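Local coordinates for mutual gliding-motility protein MglA (Myxococcus xanthus, PDB 5YMX) that is a small Ras-like P-loop protein of the ADP-ribosylation factor family, probably concerned with gliding motility, that holds guanosine-5'-diphosphate here, at residues 13-18 with 74-79; 27-32 with 55-60; 135-140 with 181-186. All coordinates share one frame; numbering follows the deposited sequence.

Contact 1: 13-18 with 74-79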
loop_
_atom_site.group_PDB
_atom_site.type_symbol
_atom_site.label_atom_id
_atom_site.label_comp_id
_atom_site.label_asym_id
_atom_site.label_seq_id
_atom_site.Cartn_x
_atom_site.Cartn_y
_atom_site.Cartn_z
ATOM N N CYS A 13 -1.054 -6.003 -10.141
ATOM C CA CYS A 13 -1.815 -5.279 -9.135
ATOM C C CYS A 13 -0.919 -4.266 -8.440
ATOM O O CYS A 13 0.200 -4.595 -8.033
ATOM C CB CYS A 13 -2.382 -6.244 -8.097
ATOM S SG CYS A 13 -3.490 -7.447 -8.804
ATOM N N LYS A 14 -1.426 -3.048 -8.282
ATOM C CA LYS A 14 -0.670 -1.951 -7.691
ATOM C C LYS A 14 -1.124 -1.725 -6.251
ATOM O O LYS A 14 -2.286 -1.394 -6.006
ATOM C CB LYS A 14 -0.881 -0.675 -8.508
ATOM C CG LYS A 14 -0.078 0.524 -7.987
ATOM C CD LYS A 14 -0.201 1.726 -8.915
ATOM C CE LYS A 14 0.740 2.835 -8.493
ATOM N NZ LYS A 14 0.599 4.048 -9.357
ATOM N N ILE A 15 -0.202 -1.887 -5.303
ATOM C CA ILE A 15 -0.462 -1.662 -3.882
ATOM C C ILE A 15 0.309 -0.417 -3.477
ATOM O O ILE A 15 1.542 -0.379 -3.593
ATOM C CB ILE A 15 -0.004 -2.851 -3.023
ATOM C CG1 ILE A 15 -0.556 -4.175 -3.561
ATOM C CG2 ILE A 15 -0.329 -2.590 -1.539
ATOM C CD1 ILE A 15 -2.022 -4.293 -3.510
ATOM N N VAL A 16 -0.406 0.602 -3.023
ATOM C CA VAL A 16 0.210 1.853 -2.611
ATOM C C VAL A 16 0.267 1.914 -1.093
ATOM O O VAL A 16 -0.757 1.745 -0.413
ATOM C CB VAL A 16 -0.565 3.056 -3.164
ATOM C CG1 VAL A 16 -0.021 4.340 -2.553
ATOM C CG2 VAL A 16 -0.469 3.095 -4.683
ATOM N N TYR A 17 1.467 2.153 -0.571
ATOM C CA TYR A 17 1.677 2.451 0.837
ATOM C C TYR A 17 1.616 3.962 0.998
ATOM O O TYR A 17 2.363 4.686 0.329
ATOM C CB TYR A 17 3.040 1.911 1.297
ATOM C CG TYR A 17 3.012 0.432 1.578
ATOM C CD1 TYR A 17 2.813 -0.497 0.551
ATOM C CD2 TYR A 17 3.132 -0.046 2.885
ATOM C CE1 TYR A 17 2.750 -1.863 0.822
ATOM C CE2 TYR A 17 3.070 -1.403 3.156
ATOM C CZ TYR A 17 2.881 -2.304 2.121
ATOM O OH TYR A 17 2.814 -3.654 2.365
ATOM N N TYR A 18 0.702 4.432 1.849
ATOM C CA TYR A 18 0.424 5.853 1.997
ATOM C C TYR A 18 0.473 6.186 3.479
ATOM O O TYR A 18 0.174 5.342 4.318
ATOM C CB TYR A 18 -0.984 6.138 1.479
ATOM C CG TYR A 18 -1.264 7.514 0.938
ATOM C CD1 TYR A 18 -1.710 8.534 1.766
ATOM C CD2 TYR A 18 -1.132 7.773 -0.421
ATOM C CE1 TYR A 18 -2.031 9.790 1.248
ATOM C CE2 TYR A 18 -1.435 9.020 -0.948
ATOM C CZ TYR A 18 -1.874 10.030 -0.105
ATOM O OH TYR A 18 -2.200 11.265 -0.640
ATOM N N PHE A 74 2.544 -8.536 -7.999
ATOM C CA PHE A 74 2.260 -7.412 -7.117
ATOM C C PHE A 74 3.332 -6.348 -7.268
ATOM O O PHE A 74 4.525 -6.655 -7.312
ATOM C CB PHE A 74 2.157 -7.871 -5.656
ATOM C CG PHE A 74 0.896 -8.622 -5.374
ATOM C CD1 PHE A 74 -0.285 -7.940 -5.129
ATOM C CD2 PHE A 74 0.874 -10.009 -5.412
ATOM C CE1 PHE A 74 -1.466 -8.629 -4.899
ATOM C CE2 PHE A 74 -0.304 -10.698 -5.179
ATOM C CZ PHE A 74 -1.470 -10.005 -4.920
ATOM N N HIS A 75 2.895 -5.091 -7.357
ATOM C CA HIS A 75 3.790 -3.950 -7.469
ATOM C C HIS A 75 3.528 -3.076 -6.258
ATOM O O HIS A 75 2.403 -2.605 -6.077
ATOM C CB HIS A 75 3.476 -3.139 -8.729
ATOM C CG HIS A 75 3.607 -3.899 -10.010
ATOM N ND1 HIS A 75 4.498 -3.534 -10.994
ATOM C CD2 HIS A 75 2.933 -4.974 -10.487
ATOM C CE1 HIS A 75 4.385 -4.365 -12.012
ATOM N NE2 HIS A 75 3.445 -5.250 -11.731
ATOM N N LEU A 76 4.546 -2.863 -5.436
ATOM C CA LEU A 76 4.419 -2.051 -4.229
ATOM C C LEU A 76 5.020 -0.681 -4.500
ATOM O O LEU A 76 6.159 -0.586 -4.976
ATOM C CB LEU A 76 5.112 -2.705 -3.030
ATOM C CG LEU A 76 4.792 -4.168 -2.713
ATOM C CD1 LEU A 76 5.283 -4.501 -1.317
ATOM C CD2 LEU A 76 3.318 -4.509 -2.867
ATOM N N TYR A 77 4.259 0.373 -4.185
ATOM C CA TYR A 77 4.649 1.746 -4.495
ATOM C C TYR A 77 4.498 2.637 -3.270
ATOM O O TYR A 77 3.532 2.505 -2.514
ATOM C CB TYR A 77 3.714 2.351 -5.571
ATOM C CG TYR A 77 4.089 2.022 -6.992
ATOM C CD1 TYR A 77 3.824 0.772 -7.537
ATOM C CD2 TYR A 77 4.714 2.965 -7.788
ATOM C CE1 TYR A 77 4.176 0.481 -8.849
ATOM C CE2 TYR A 77 5.080 2.682 -9.095
ATOM C CZ TYR A 77 4.813 1.437 -9.614
ATOM O OH TYR A 77 5.178 1.163 -10.917
ATOM N N THR A 78 5.408 3.597 -3.124
ATOM C CA THR A 78 5.239 4.619 -2.104
ATOM C C THR A 78 5.978 5.880 -2.510
ATOM O O THR A 78 6.906 5.846 -3.324
ATOM C CB THR A 78 5.712 4.118 -0.729
ATOM O OG1 THR A 78 5.137 4.929 0.301
ATOM C CG2 THR A 78 7.240 4.161 -0.579
ATOM N N VAL A 79 5.554 6.997 -1.926
ATOM C CA VAL A 79 6.277 8.267 -2.011
ATOM C C VAL A 79 6.916 8.467 -0.645
ATOM O O VAL A 79 6.219 8.829 0.313
ATOM C CB VAL A 79 5.339 9.440 -2.339
ATOM C CG1 VAL A 79 6.099 10.759 -2.285
ATOM C CG2 VAL A 79 4.702 9.247 -3.690
HETATM O O HOH W 1 2.849 7.153 -0.869
#
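In the central sheet of a Ras-like fold, Cys13, Lys14, Ile15 and Val16 pair in parallel with Phe74, His75, Leu76 and Tyr77. Backbone hydrogen bonds pass from His75 N to Cys13 O, Ile15 N to His75 O, Tyr77 N to Ile15 O and Tyr17 N to Tyr77 O. On one face Lys14 crosses the Tyr77 ring at about a right angle. With CG anti to the backbone N (chi1 -178°) and the chain extended beyond, Lys14 CE stands 3.9 Å from the Tyr77 ring centroid in a CH-pi contact. Lys14 NZ lies over the same ring, 12° off its normal, as a cation-pi partner, and is also hydrogen-bonded to Ile92 O and Lys94 O. On the other face Ile15 and Leu76 lie side by side, with Ile15 CB 3.7 Å from Leu76 CD2. Cys13 CB meets Phe74 CD1 at 4.0 Å. At the end of the pair Thr78 OG1 donates to Tyr17 O at 2.8 Å, from 43° out of the carbonyl plane. A water bridges Tyr17 O and Val79 N. Helix 86-92 covers the face of Val16 and Tyr77. Helices 25-34 and 176-193 cover that of Ile15 and Tyr17, and strand 53-59 borders 71-78.

Contact 2: 27-32 with 55-60. With GDP (guanosine-5'-diphosphate), chain C.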
loop_
_atom_site.group_PDB
_atom_site.type_symbol
_atom_site.label_atom_id
_atom_site.label_comp_id
_atom_site.label_asym_id
_atom_site.label_seq_id
_atom_site.Cartn_x
_atom_site.Cartn_y
_atom_site.Cartn_z
ATOM N N THR A 27 10.507 1.565 5.127
ATOM C CA THR A 27 10.933 0.437 5.948
ATOM C C THR A 27 10.089 -0.794 5.650
ATOM O O THR A 27 10.616 -1.906 5.542
ATOM C CB THR A 27 10.857 0.827 7.430
ATOM O OG1 THR A 27 11.642 2.013 7.655
ATOM C CG2 THR A 27 11.400 -0.280 8.312
ATOM N N ASN A 28 8.774 -0.615 5.496
ATOM C CA ASN A 28 7.923 -1.723 5.071
ATOM C C ASN A 28 8.400 -2.301 3.745
ATOM O O ASN A 28 8.568 -3.517 3.612
ATOM C CB ASN A 28 6.475 -1.241 4.915
ATOM C CG ASN A 28 5.657 -1.382 6.184
ATOM O OD1 ASN A 28 5.010 -2.403 6.385
ATOM N ND2 ASN A 28 5.665 -0.349 7.040
ATOM N N LEU A 29 8.567 -1.449 2.728
ATOM C CA LEU A 29 8.941 -1.954 1.407
ATOM C C LEU A 29 10.284 -2.674 1.439
ATOM O O LEU A 29 10.436 -3.726 0.815
ATOM C CB LEU A 29 8.953 -0.832 0.363
ATOM C CG LEU A 29 7.646 -0.666 -0.427
ATOM C CD1 LEU A 29 6.486 -0.239 0.465
ATOM C CD2 LEU A 29 7.816 0.320 -1.570
ATOM N N GLN A 30 11.269 -2.107 2.145
ATOM C CA GLN A 30 12.594 -2.715 2.200
ATOM C C GLN A 30 12.554 -4.048 2.929
ATOM O O GLN A 30 13.230 -5.002 2.521
ATOM C CB GLN A 30 13.569 -1.785 2.925
ATOM C CG GLN A 30 14.011 -0.563 2.155
ATOM C CD GLN A 30 14.808 0.392 3.035
ATOM O OE1 GLN A 30 14.610 0.443 4.255
ATOM N NE2 GLN A 30 15.696 1.156 2.426
ATOM N N TYR A 31 11.784 -4.132 4.020
ATOM C CA TYR A 31 11.686 -5.399 4.733
ATOM C C TYR A 31 11.098 -6.466 3.824
ATOM O O TYR A 31 11.617 -7.584 3.728
ATOM C CB TYR A 31 10.847 -5.248 6.013
ATOM C CG TYR A 31 10.870 -6.534 6.814
ATOM C CD1 TYR A 31 11.883 -6.781 7.737
ATOM C CD2 TYR A 31 9.912 -7.519 6.622
ATOM C CE1 TYR A 31 11.943 -7.966 8.444
ATOM C CE2 TYR A 31 9.952 -8.717 7.335
ATOM C CZ TYR A 31 10.980 -8.936 8.233
ATOM O OH TYR A 31 11.019 -10.119 8.950
ATOM N N ILE A 32 10.004 -6.130 3.137
ATOM C CA ILE A 32 9.400 -7.079 2.213
ATOM C C ILE A 32 10.394 -7.462 1.124
ATOM O O ILE A 32 10.580 -8.643 0.818
ATOM C CB ILE A 32 8.107 -6.500 1.616
ATOM C CG1 ILE A 32 7.078 -6.278 2.722
ATOM C CG2 ILE A 32 7.579 -7.439 0.524
ATOM C CD1 ILE A 32 6.003 -5.264 2.348
ATOM N N LEU A 55 9.326 5.153 -4.735
ATOM C CA LEU A 55 10.046 3.924 -4.451
ATOM C C LEU A 55 9.102 2.779 -4.762
ATOM O O LEU A 55 7.957 2.783 -4.301
ATOM C CB LEU A 55 10.455 3.892 -2.976
ATOM C CG LEU A 55 11.205 2.660 -2.504
ATOM C CD1 LEU A 55 12.586 2.616 -3.159
ATOM C CD2 LEU A 55 11.319 2.701 -0.987
ATOM N N PHE A 56 9.575 1.796 -5.531
ATOM C CA PHE A 56 8.675 0.715 -5.913
ATOM C C PHE A 56 9.455 -0.516 -6.337
ATOM O O PHE A 56 10.641 -0.450 -6.665
ATOM C CB PHE A 56 7.661 1.134 -6.997
ATOM C CG PHE A 56 8.282 1.520 -8.306
ATOM C CD1 PHE A 56 8.808 2.791 -8.503
ATOM C CD2 PHE A 56 8.314 0.616 -9.360
ATOM C CE1 PHE A 56 9.354 3.152 -9.739
ATOM C CE2 PHE A 56 8.862 0.977 -10.590
ATOM C CZ PHE A 56 9.380 2.243 -10.773
ATOM N N PHE A 57 8.752 -1.640 -6.340
ATOM C CA PHE A 57 9.260 -2.865 -6.945
ATOM C C PHE A 57 8.094 -3.797 -7.225
ATOM O O PHE A 57 6.975 -3.590 -6.754
ATOM C CB PHE A 57 10.313 -3.559 -6.066
ATOM C CG PHE A 57 9.766 -4.156 -4.797
ATOM C CD1 PHE A 57 9.586 -3.374 -3.661
ATOM C CD2 PHE A 57 9.473 -5.514 -4.721
ATOM C CE1 PHE A 57 9.104 -3.937 -2.472
ATOM C CE2 PHE A 57 9.013 -6.080 -3.537
ATOM C CZ PHE A 57 8.832 -5.293 -2.412
ATOM N N ASP A 58 8.374 -4.853 -7.979
ATOM C CA ASP A 58 7.360 -5.857 -8.248
ATOM C C ASP A 58 7.899 -7.254 -7.973
ATOM O O ASP A 58 9.108 -7.494 -7.958
ATOM C CB ASP A 58 6.765 -5.736 -9.674
ATOM C CG ASP A 58 7.765 -6.065 -10.761
ATOM O OD1 ASP A 58 8.073 -7.260 -10.958
ATOM O OD2 ASP A 58 8.231 -5.127 -11.437
ATOM N N PHE A 59 6.975 -8.172 -7.724
ATOM C CA PHE A 59 7.360 -9.557 -7.501
ATOM C C PHE A 59 6.182 -10.465 -7.828
ATOM O O PHE A 59 5.019 -10.053 -7.775
ATOM C CB PHE A 59 7.865 -9.802 -6.068
ATOM C CG PHE A 59 6.810 -9.630 -5.018
ATOM C CD1 PHE A 59 6.427 -8.367 -4.604
ATOM C CD2 PHE A 59 6.193 -10.735 -4.446
ATOM C CE1 PHE A 59 5.441 -8.206 -3.631
ATOM C CE2 PHE A 59 5.209 -10.583 -3.480
ATOM C CZ PHE A 59 4.831 -9.315 -3.074
ATOM N N LEU A 60 6.508 -11.702 -8.181
ATOM C CA LEU A 60 5.519 -12.691 -8.601
ATOM C C LEU A 60 5.576 -13.825 -7.593
ATOM O O LEU A 60 6.437 -14.713 -7.710
ATOM C CB LEU A 60 5.876 -13.204 -9.997
ATOM C CG LEU A 60 4.907 -14.134 -10.727
ATOM C CD1 LEU A 60 3.694 -13.365 -11.207
ATOM C CD2 LEU A 60 5.599 -14.834 -11.899
HETATM P PB GDP C . 8.789 6.897 5.112
HETATM O O1B GDP C . 9.270 6.018 3.985
HETATM O O2B GDP C . 9.099 8.347 4.901
HETATM O O3B GDP C . 7.354 6.665 5.479
HETATM O O3A GDP C . 9.592 6.483 6.469
HETATM P PA GDP C . 10.830 5.458 6.688
HETATM O O1A GDP C . 12.022 5.972 5.945
HETATM O O2A GDP C . 10.423 4.036 6.436
HETATM O "O5'" GDP C . 11.060 5.607 8.264
HETATM C "C5'" GDP C . 11.469 6.850 8.844
HETATM C "C4'" GDP C . 12.287 6.580 10.104
HETATM O "O4'" GDP C . 11.478 5.914 11.082
HETATM C "C3'" GDP C . 13.490 5.684 9.863
HETATM O "O3'" GDP C . 14.544 6.141 10.726
HETATM C "C2'" GDP C . 13.010 4.325 10.322
HETATM O "O2'" GDP C . 14.081 3.487 10.764
HETATM C "C1'" GDP C . 12.109 4.698 11.478
HETATM N N9 GDP C . 11.071 3.688 11.722
HETATM C C8 GDP C . 10.232 3.152 10.797
HETATM N N7 GDP C . 9.399 2.255 11.386
HETATM C C5 GDP C . 9.691 2.263 12.709
HETATM C C6 GDP C . 9.188 1.566 13.897
HETATM O O6 GDP C . 8.259 0.743 13.813
HETATM N N1 GDP C . 9.772 1.849 15.072
HETATM C C2 GDP C . 10.775 2.727 15.216
HETATM N N2 GDP C . 11.283 2.934 16.456
HETATM N N3 GDP C . 11.297 3.408 14.168
HETATM C C4 GDP C . 10.785 3.206 12.924
#
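Leu29 and Phe57 slide past each other in opposite directions where helix 25-34 rests on strand 53-59. Phe57 CE1 lies 4.1 Å from Leu29 CG. Phe57 CE1 also comes within 3.6 Å of Leu29 O. Ile32 crosses Phe57 at about a right angle. Ile32 CG2 meets Phe57 CZ at 3.8 Å, at the ring edge and in its plane. Two residues earlier in the strand, Leu55 receives Leu29 CD2, 3.7 Å from Leu55 O. Leu29 CD2 also reaches Leu55 CG at 4.2 Å. The two segments share no hydrogen bond; their side chains meet as apolar groups. Phe57 CB points toward the helix, and CG sits between the backbone N and the carbonyl carbon (chi1 69°). Tyr33 adds an edge-to-face contact with this ring.

Two residues before Leu29, Thr27 binds the nucleotide. Thr27 N donates to O2A of guanosine-5'-diphosphate at 2.8 Å, and Thr27 OG1 donates to the same oxygen at 2.7 Å. Two bonds from one residue thus grip this alpha-phosphate oxygen. Lys25 and Thr26, just before it in the chain, also bind the nucleotide.

Leu29 and Ile32 also touch Tyr17 of strand 10-18. Ile32 and Phe57 both reach Leu76 of strand 71-78, the backbone partner of strand 53-59, while Val176 of helix 176-193 packs against Ile32.

Contact 3: 135-140 with 181-186; sequences PYVIQY and KAVAKL
Tyr136, the flat group of the contact, touches helix 176-193 through its backbone, with Tyr136 N 4.0 Å from Leu186 CD1. The CB of Tyr136 points away from the helix, and its side chain packs on Leu131, Ile163 and Phe101. Beside it the Pro135 ring meets the helix through its CB and CG corner. Pro135 CB is 3.7 Å from Leu186 CB, and Pro135 CG is 4.0 Å from Leu186 O.

Val137 carries the middle of the contact and uses both methyls. Val137 CG1 lies 4.0 Å from Ala182 CB and also touches Leu186 CD1. Val137 CG1 comes within 3.8 Å of Val183 N, close against the helix backbone. Val137 CG2 meets Val183 CB at 3.9 Å, and the two valines cross at about a right angle. Val183 holds CG2 trans to its own backbone N, with CG1 at chi1 73°. This sends Val183 CG2 toward the proline, 4.3 Å from Pro135 CB. The side chains meet one another as apolar groups, and the two segments share no hydrogen bond.

Backbone bonds from Val137 to Val99 and Phe101 hold the strand beside strand 98-104. The segments 136-140 and 181-186 run almost antiparallel, at 174°, their axes 7.9 Å apart at closest approach. A helix laid antiparallel along a parallel strand in this way is typical of the layered alpha/beta fold of Ras-like P-loop proteins.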
loop_
_atom_site.group_PDB
_atom_site.type_symbol
_atom_site.label_atom_id
_atom_site.label_comp_id
_atom_site.label_asym_id
_atom_site.label_seq_id
_atom_site.Cartn_x
_atom_site.Cartn_y
_atom_site.Cartn_z
ATOM N N PRO A 135 -9.782 -2.258 -1.877
ATOM C CA PRO A 135 -9.004 -2.932 -0.832
ATOM C C PRO A 135 -8.141 -1.948 -0.049
ATOM O O PRO A 135 -7.378 -1.158 -0.616
ATOM C CB PRO A 135 -8.152 -3.921 -1.637
ATOM C CG PRO A 135 -9.067 -4.284 -2.800
ATOM C CD PRO A 135 -9.705 -2.969 -3.165
ATOM N N TYR A 136 -8.272 -1.992 1.273
ATOM C CA TYR A 136 -7.672 -0.985 2.139
ATOM C C TYR A 136 -7.456 -1.604 3.511
ATOM O O TYR A 136 -8.383 -2.174 4.099
ATOM C CB TYR A 136 -8.612 0.236 2.217
ATOM C CG TYR A 136 -8.269 1.231 3.303
ATOM C CD1 TYR A 136 -6.948 1.574 3.581
ATOM C CD2 TYR A 136 -9.273 1.815 4.067
ATOM C CE1 TYR A 136 -6.639 2.460 4.585
ATOM C CE2 TYR A 136 -8.978 2.707 5.085
ATOM C CZ TYR A 136 -7.648 3.022 5.338
ATOM O OH TYR A 136 -7.330 3.906 6.338
ATOM N N VAL A 137 -6.221 -1.521 3.998
ATOM C CA VAL A 137 -5.881 -1.942 5.350
ATOM C C VAL A 137 -5.055 -0.839 5.988
ATOM O O VAL A 137 -4.413 -0.037 5.302
ATOM C CB VAL A 137 -5.106 -3.278 5.392
ATOM C CG1 VAL A 137 -5.834 -4.374 4.622
ATOM C CG2 VAL A 137 -3.706 -3.130 4.845
ATOM N N ILE A 138 -5.063 -0.810 7.315
ATOM C CA ILE A 138 -4.336 0.202 8.064
ATOM C C ILE A 138 -3.312 -0.471 8.971
ATOM O O ILE A 138 -3.608 -1.480 9.624
ATOM C CB ILE A 138 -5.282 1.168 8.830
ATOM C CG1 ILE A 138 -4.506 2.338 9.441
ATOM C CG2 ILE A 138 -6.115 0.470 9.898
ATOM C CD1 ILE A 138 -5.395 3.537 9.784
ATOM N N GLN A 139 -2.111 0.089 8.999
ATOM C CA GLN A 139 -1.037 -0.395 9.854
ATOM C C GLN A 139 -0.722 0.665 10.893
ATOM O O GLN A 139 -0.468 1.818 10.543
ATOM C CB GLN A 139 0.210 -0.676 9.015
ATOM C CG GLN A 139 1.384 -1.200 9.853
ATOM C CD GLN A 139 2.632 -1.347 9.020
ATOM O OE1 GLN A 139 3.495 -0.479 9.034
ATOM N NE2 GLN A 139 2.728 -2.452 8.275
ATOM N N TYR A 140 -0.743 0.276 12.168
ATOM C CA TYR A 140 -0.304 1.157 13.252
ATOM C C TYR A 140 1.149 0.799 13.514
ATOM O O TYR A 140 1.443 -0.212 14.164
ATOM C CB TYR A 140 -1.142 0.951 14.508
ATOM C CG TYR A 140 -2.632 1.123 14.304
ATOM C CD1 TYR A 140 -3.138 2.089 13.433
ATOM C CD2 TYR A 140 -3.532 0.319 14.973
ATOM C CE1 TYR A 140 -4.507 2.238 13.253
ATOM C CE2 TYR A 140 -4.889 0.470 14.813
ATOM C CZ TYR A 140 -5.374 1.430 13.952
ATOM O OH TYR A 140 -6.729 1.575 13.781
ATOM N N LYS A 181 -0.148 -9.285 3.424
ATOM C CA LYS A 181 -1.018 -10.417 3.125
ATOM C C LYS A 181 -2.484 -10.013 3.162
ATOM O O LYS A 181 -3.284 -10.459 2.326
ATOM C CB LYS A 181 -0.765 -11.536 4.129
ATOM C CG LYS A 181 0.557 -12.257 3.952
ATOM C CD LYS A 181 0.718 -13.330 5.027
ATOM C CE LYS A 181 2.035 -14.063 4.890
ATOM N NZ LYS A 181 2.206 -15.069 5.984
ATOM N N ALA A 182 -2.864 -9.191 4.140
ATOM C CA ALA A 182 -4.265 -8.796 4.265
ATOM C C ALA A 182 -4.729 -8.009 3.045
ATOM O O ALA A 182 -5.793 -8.293 2.477
ATOM C CB ALA A 182 -4.462 -7.986 5.547
ATOM N N VAL A 183 -3.962 -6.996 2.630
ATOM C CA VAL A 183 -4.407 -6.214 1.483
ATOM C C VAL A 183 -4.341 -7.046 0.212
ATOM O O VAL A 183 -5.211 -6.943 -0.657
ATOM C CB VAL A 183 -3.654 -4.878 1.366
ATOM C CG1 VAL A 183 -2.209 -5.085 0.889
ATOM C CG2 VAL A 183 -4.433 -3.918 0.474
ATOM N N ALA A 184 -3.334 -7.909 0.093
ATOM C CA ALA A 184 -3.251 -8.745 -1.097
ATOM C C ALA A 184 -4.444 -9.687 -1.185
ATOM O O ALA A 184 -4.973 -9.930 -2.274
ATOM C CB ALA A 184 -1.938 -9.527 -1.097
ATOM N N LYS A 185 -4.877 -10.236 -0.046
ATOM C CA LYS A 185 -6.018 -11.146 -0.057
ATOM C C LYS A 185 -7.293 -10.424 -0.475
ATOM O O LYS A 185 -8.112 -10.985 -1.211
ATOM C CB LYS A 185 -6.184 -11.793 1.316
ATOM C CG LYS A 185 -7.435 -12.641 1.469
ATOM C CD LYS A 185 -7.455 -13.324 2.825
ATOM C CE LYS A 185 -8.756 -14.067 3.057
ATOM N NZ LYS A 185 -8.792 -14.667 4.419
ATOM N N LEU A 186 -7.473 -9.180 -0.021
ATOM C CA LEU A 186 -8.620 -8.387 -0.462
ATOM C C LEU A 186 -8.577 -8.148 -1.963
ATOM O O LEU A 186 -9.601 -8.266 -2.646
ATOM C CB LEU A 186 -8.681 -7.057 0.293
ATOM C CG LEU A 186 -9.012 -7.125 1.786
ATOM C CD1 LEU A 186 -8.844 -5.759 2.427
ATOM C CD2 LEU A 186 -10.425 -7.655 2.022
#

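Overall arrangement
All three contacts meet on one sheet. Contacts 1 and 2 have centres about 8 Å apart and share a strand border: Leu76 N to Phe57 O and Thr78 O to Leu55 N are both 2.9 Å, probable hydrogen bonds. Contact 2 is nested in the chain loop that contact 1 closes. Contact 3 follows later in the chain, with its centre about 12 Å from that of contact 1. Between contacts 1 and 3, Phe74 CZ packs on Ala184 CB and Ile15 CG2 on Val183 CG1. Contacts 2 and 3 are about 15 Å apart between centres, yet Asn28 ND2 and Gln139 OE1 are probably hydrogen-bonded at 2.9 Å. Thr27 of contact 2 binds guanosine-5'-diphosphate; the side chain of Thr78 in contact 1 lies about 5 Å from it.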